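Local atomic coordinates of methyltransferase type 12 (Clostridium thermocellum, PDB entry 3JWG), a protein that probably methylates the 2'-oxygen of the 3'-terminal nucleotide of small RNAs, using S-adenosyl-L-methionine, through the C-terminal methyltransferase domain of bacterial Hen1 contained in this chain. Residues E124-V136 and T173-S185. Numbering follows the deposited sequence.
Sequences EKVLFEFTRPQTV and TWAVKVAEKYGYS
Phe128 of helix 117-131 meets Tyr182 of helix 168-182 and Tyr184, which starts strand 184-191, in an aromatic cluster on one side of the seven-stranded Rossmann-like methyltransferase sheet. The short helical segments cross at -37°, with axes 10.5 Å apart. On the sheet side, Phe128 turns the edge at CD1 onto the face of Tyr184, 3.8 Å from its CE2, in an edge-to-face pair with planes at 67°; Phe207 of strand 202-209 also meets the Phe128 ring. Farther out, still tightly packed, Phe128 CB sits over the face of Tyr182, 3.4 Å from its CG, as a CH-pi contact, while the rings are nearly parallel but displaced. Tyr182 is a knob in the hole made by Glu124, Lys125, Phe128 and Glu129. Toward solvent the contact loosens: one water links Glu124 OE1, Tyr182 OH and Lys181 NZ, and Lys125 runs past the phenol, its CG 3.2 Å from Tyr182 OH, carrying NZ outward. The other carboxylate oxygen of buried Glu124, OE2, accepts a hydrogen bond from Trp174 NE1 (2.7 Å) on its anti side, 31° out of plane. In the loop after helix 117-131, Tyr184 OH donates to Pro133 O (2.7 Å). The straight Arg132 chain lets NH1 and NH2 both hydrogen-bond to Tyr182 O, next to the Schellman turn at Gly183; NH1 also hydrogen-bonds to Phe128 O at 2.8 Å, nearly along the C=O axis.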
# COMPACT_ATOMS: atom_id res chain seq x y z
N GLU A 124 -11.44 5.20 1.00
CA GLU A 124 -12.07 3.91 0.73
C GLU A 124 -12.80 3.94 -0.61
O GLU A 124 -12.70 3.01 -1.41
CB GLU A 124 -13.08 3.55 1.83
CG GLU A 124 -12.48 3.34 3.21
CD GLU A 124 -13.54 3.11 4.27
OE1 GLU A 124 -14.74 3.26 3.97
OE2 GLU A 124 -13.17 2.78 5.42
N LYS A 125 -13.55 5.02 -0.85
CA LYS A 125 -14.27 5.16 -2.11
C LYS A 125 -13.27 5.22 -3.26
O LYS A 125 -13.41 4.51 -4.26
CB LYS A 125 -15.11 6.45 -2.12
CG LYS A 125 -16.31 6.45 -1.20
CD LYS A 125 -17.12 7.72 -1.40
CE LYS A 125 -18.33 7.78 -0.48
NZ LYS A 125 -19.09 9.06 -0.67
N VAL A 126 -12.27 6.07 -3.11
CA VAL A 126 -11.24 6.21 -4.14
C VAL A 126 -10.59 4.86 -4.47
O VAL A 126 -10.35 4.53 -5.63
CB VAL A 126 -10.12 7.18 -3.68
CG1 VAL A 126 -8.98 7.17 -4.70
CG2 VAL A 126 -10.68 8.59 -3.53
N LEU A 127 -10.32 4.09 -3.42
CA LEU A 127 -9.67 2.80 -3.59
C LEU A 127 -10.54 1.68 -4.15
O LEU A 127 -10.20 1.08 -5.18
CB LEU A 127 -9.08 2.36 -2.24
CG LEU A 127 -8.34 1.02 -2.16
CD1 LEU A 127 -7.30 0.91 -3.26
CD2 LEU A 127 -7.69 0.91 -0.79
N PHE A 128 -11.66 1.41 -3.50
CA PHE A 128 -12.53 0.32 -3.92
C PHE A 128 -13.62 0.64 -4.93
O PHE A 128 -14.19 -0.27 -5.53
CB PHE A 128 -13.16 -0.33 -2.68
CG PHE A 128 -12.15 -0.87 -1.70
CD1 PHE A 128 -11.38 -1.98 -2.02
CD2 PHE A 128 -11.94 -0.24 -0.47
CE1 PHE A 128 -10.42 -2.47 -1.12
CE2 PHE A 128 -10.99 -0.72 0.43
CZ PHE A 128 -10.23 -1.83 0.10
N GLU A 129 -13.92 1.92 -5.13
CA GLU A 129 -14.95 2.29 -6.09
C GLU A 129 -14.36 2.97 -7.33
O GLU A 129 -14.69 2.61 -8.45
CB GLU A 129 -15.99 3.21 -5.45
CG GLU A 129 -17.23 3.43 -6.30
CD GLU A 129 -18.19 4.42 -5.67
OE1 GLU A 129 -18.66 4.17 -4.54
OE2 GLU A 129 -18.48 5.45 -6.32
N PHE A 130 -13.47 3.93 -7.12
CA PHE A 130 -12.84 4.65 -8.22
C PHE A 130 -11.75 3.82 -8.91
O PHE A 130 -11.84 3.51 -10.09
CB PHE A 130 -12.23 5.97 -7.72
CG PHE A 130 -13.23 6.92 -7.10
CD1 PHE A 130 -12.79 8.06 -6.43
CD2 PHE A 130 -14.60 6.70 -7.22
CE1 PHE A 130 -13.70 8.96 -5.87
CE2 PHE A 130 -15.52 7.60 -6.67
CZ PHE A 130 -15.07 8.73 -6.00
N THR A 131 -10.73 3.45 -8.15
CA THR A 131 -9.63 2.66 -8.70
C THR A 131 -10.14 1.24 -9.00
O THR A 131 -9.95 0.72 -10.10
CB THR A 131 -8.46 2.65 -7.71
OG1 THR A 131 -8.24 3.99 -7.26
CG2 THR A 131 -7.19 2.14 -8.37
N ARG A 132 -10.79 0.64 -8.01
CA ARG A 132 -11.38 -0.69 -8.13
C ARG A 132 -10.59 -1.71 -8.96
O ARG A 132 -11.09 -2.22 -9.96
CB ARG A 132 -12.80 -0.52 -8.72
CG ARG A 132 -13.74 -1.70 -8.51
CD ARG A 132 -15.17 -1.31 -8.89
NE ARG A 132 -16.13 -2.37 -8.62
CZ ARG A 132 -16.56 -2.72 -7.41
NH1 ARG A 132 -16.13 -2.08 -6.32
NH2 ARG A 132 -17.42 -3.72 -7.27
N PRO A 133 -9.36 -2.03 -8.54
CA PRO A 133 -8.54 -3.01 -9.28
C PRO A 133 -8.93 -4.44 -8.88
O PRO A 133 -9.62 -4.65 -7.89
CB PRO A 133 -7.12 -2.65 -8.86
CG PRO A 133 -7.31 -2.27 -7.40
CD PRO A 133 -8.58 -1.42 -7.44
N GLN A 134 -8.48 -5.41 -9.67
CA GLN A 134 -8.79 -6.81 -9.38
C GLN A 134 -8.26 -7.20 -8.01
O GLN A 134 -8.88 -7.98 -7.28
CB GLN A 134 -8.19 -7.72 -10.45
CG GLN A 134 -8.33 -9.19 -10.14
CD GLN A 134 -9.78 -9.65 -10.11
OE1 GLN A 134 -10.11 -10.64 -9.46
NE2 GLN A 134 -10.64 -8.95 -10.83
N THR A 135 -7.10 -6.66 -7.64
CA THR A 135 -6.49 -6.95 -6.34
C THR A 135 -6.09 -5.68 -5.59
O THR A 135 -5.55 -4.75 -6.18
CB THR A 135 -5.21 -7.80 -6.50
OG1 THR A 135 -5.52 -9.01 -7.20
CG2 THR A 135 -4.62 -8.14 -5.13
N VAL A 136 -6.38 -5.64 -4.29
CA VAL A 136 -5.98 -4.50 -3.47
C VAL A 136 -5.19 -5.08 -2.30
O VAL A 136 -5.64 -6.03 -1.66
CB VAL A 136 -7.18 -3.71 -2.91
CG1 VAL A 136 -6.69 -2.61 -1.98
CG2 VAL A 136 -8.00 -3.11 -4.05
N THR A 173 -11.88 -6.08 11.23
CA THR A 173 -13.26 -5.63 11.24
C THR A 173 -13.46 -4.62 10.12
O THR A 173 -14.44 -4.67 9.37
CB THR A 173 -13.62 -4.97 12.59
OG1 THR A 173 -13.45 -5.92 13.65
CG2 THR A 173 -15.06 -4.47 12.58
N TRP A 174 -12.51 -3.69 10.00
CA TRP A 174 -12.55 -2.67 8.97
C TRP A 174 -12.49 -3.31 7.58
O TRP A 174 -13.28 -2.98 6.70
CB TRP A 174 -11.36 -1.72 9.12
CG TRP A 174 -11.20 -0.79 7.96
CD1 TRP A 174 -11.90 0.37 7.73
CD2 TRP A 174 -10.31 -0.94 6.85
NE1 TRP A 174 -11.51 0.93 6.54
CE2 TRP A 174 -10.53 0.15 5.98
CE3 TRP A 174 -9.35 -1.91 6.50
CZ2 TRP A 174 -9.82 0.31 4.78
CZ3 TRP A 174 -8.65 -1.75 5.30
CH2 TRP A 174 -8.89 -0.64 4.46
N ALA A 175 -11.54 -4.21 7.39
CA ALA A 175 -11.37 -4.88 6.11
C ALA A 175 -12.62 -5.65 5.67
O ALA A 175 -13.05 -5.54 4.53
CB ALA A 175 -10.18 -5.82 6.16
N VAL A 176 -13.18 -6.44 6.58
CA VAL A 176 -14.37 -7.22 6.28
C VAL A 176 -15.54 -6.33 5.86
O VAL A 176 -16.27 -6.66 4.92
CB VAL A 176 -14.79 -8.10 7.50
CG1 VAL A 176 -16.16 -8.73 7.24
CG2 VAL A 176 -13.75 -9.18 7.73
N LYS A 177 -15.72 -5.22 6.56
CA LYS A 177 -16.81 -4.30 6.24
C LYS A 177 -16.65 -3.63 4.89
O LYS A 177 -17.61 -3.58 4.11
CB LYS A 177 -16.96 -3.23 7.33
CG LYS A 177 -17.71 -3.71 8.56
CD LYS A 177 -17.73 -2.65 9.66
CE LYS A 177 -18.23 -3.21 10.99
NZ LYS A 177 -18.13 -2.20 12.08
N VAL A 178 -15.47 -3.09 4.59
CA VAL A 178 -15.28 -2.43 3.31
C VAL A 178 -15.37 -3.44 2.16
O VAL A 178 -15.91 -3.13 1.10
CB VAL A 178 -13.92 -1.68 3.24
CG1 VAL A 178 -13.85 -0.66 4.36
CG2 VAL A 178 -12.77 -2.66 3.33
N ALA A 179 -14.83 -4.64 2.39
CA ALA A 179 -14.87 -5.68 1.37
C ALA A 179 -16.32 -5.98 1.03
O ALA A 179 -16.69 -6.11 -0.14
CB ALA A 179 -14.19 -6.95 1.90
N GLU A 180 -17.15 -6.08 2.06
CA GLU A 180 -18.57 -6.36 1.89
C GLU A 180 -19.27 -5.19 1.21
O GLU A 180 -20.06 -5.38 0.29
CB GLU A 180 -19.20 -6.66 3.26
CG GLU A 180 -20.63 -7.15 3.21
CD GLU A 180 -21.63 -6.03 3.00
OE1 GLU A 180 -21.67 -5.11 3.84
OE2 GLU A 180 -22.38 -6.08 2.00
N LYS A 181 -18.97 -3.97 1.66
CA LYS A 181 -19.57 -2.77 1.10
C LYS A 181 -19.25 -2.54 -0.38
O LYS A 181 -20.09 -2.03 -1.12
CB LYS A 181 -19.12 -1.54 1.91
CG LYS A 181 -19.66 -0.21 1.42
CD LYS A 181 -19.21 0.93 2.33
CE LYS A 181 -19.85 2.26 1.93
NZ LYS A 181 -19.54 3.37 2.89
N TYR A 182 -18.06 -2.94 -0.81
CA TYR A 182 -17.65 -2.73 -2.19
C TYR A 182 -17.58 -3.96 -3.11
O TYR A 182 -17.12 -3.86 -4.25
CB TYR A 182 -16.31 -2.00 -2.21
CG TYR A 182 -16.42 -0.57 -1.73
CD1 TYR A 182 -17.03 0.41 -2.52
CD2 TYR A 182 -15.95 -0.19 -0.47
CE1 TYR A 182 -17.16 1.72 -2.08
CE2 TYR A 182 -16.08 1.12 -0.02
CZ TYR A 182 -16.69 2.07 -0.82
OH TYR A 182 -16.81 3.36 -0.38
N GLY A 183 -18.05 -5.11 -2.64
CA GLY A 183 -18.03 -6.29 -3.49
C GLY A 183 -16.69 -6.97 -3.68
O GLY A 183 -16.38 -7.47 -4.76
N TYR A 184 -15.90 -6.99 -2.61
CA TYR A 184 -14.59 -7.64 -2.64
C TYR A 184 -14.60 -8.73 -1.58
O TYR A 184 -15.41 -8.70 -0.65
CB TYR A 184 -13.48 -6.65 -2.26
CG TYR A 184 -12.95 -5.77 -3.38
CD1 TYR A 184 -11.77 -6.09 -4.04
CD2 TYR A 184 -13.63 -4.63 -3.77
CE1 TYR A 184 -11.26 -5.29 -5.06
CE2 TYR A 184 -13.14 -3.80 -4.79
CZ TYR A 184 -11.95 -4.14 -5.43
OH TYR A 184 -11.46 -3.33 -6.43
N SER A 185 -13.70 -9.69 -1.73
CA SER A 185 -13.54 -10.74 -0.74
C SER A 185 -12.16 -10.38 -0.17
O SER A 185 -11.34 -9.77 -0.87
CB SER A 185 -13.53 -12.12 -1.40
OG SER A 185 -12.51 -12.22 -2.37
O HOH W 1 -16.66 4.02 2.14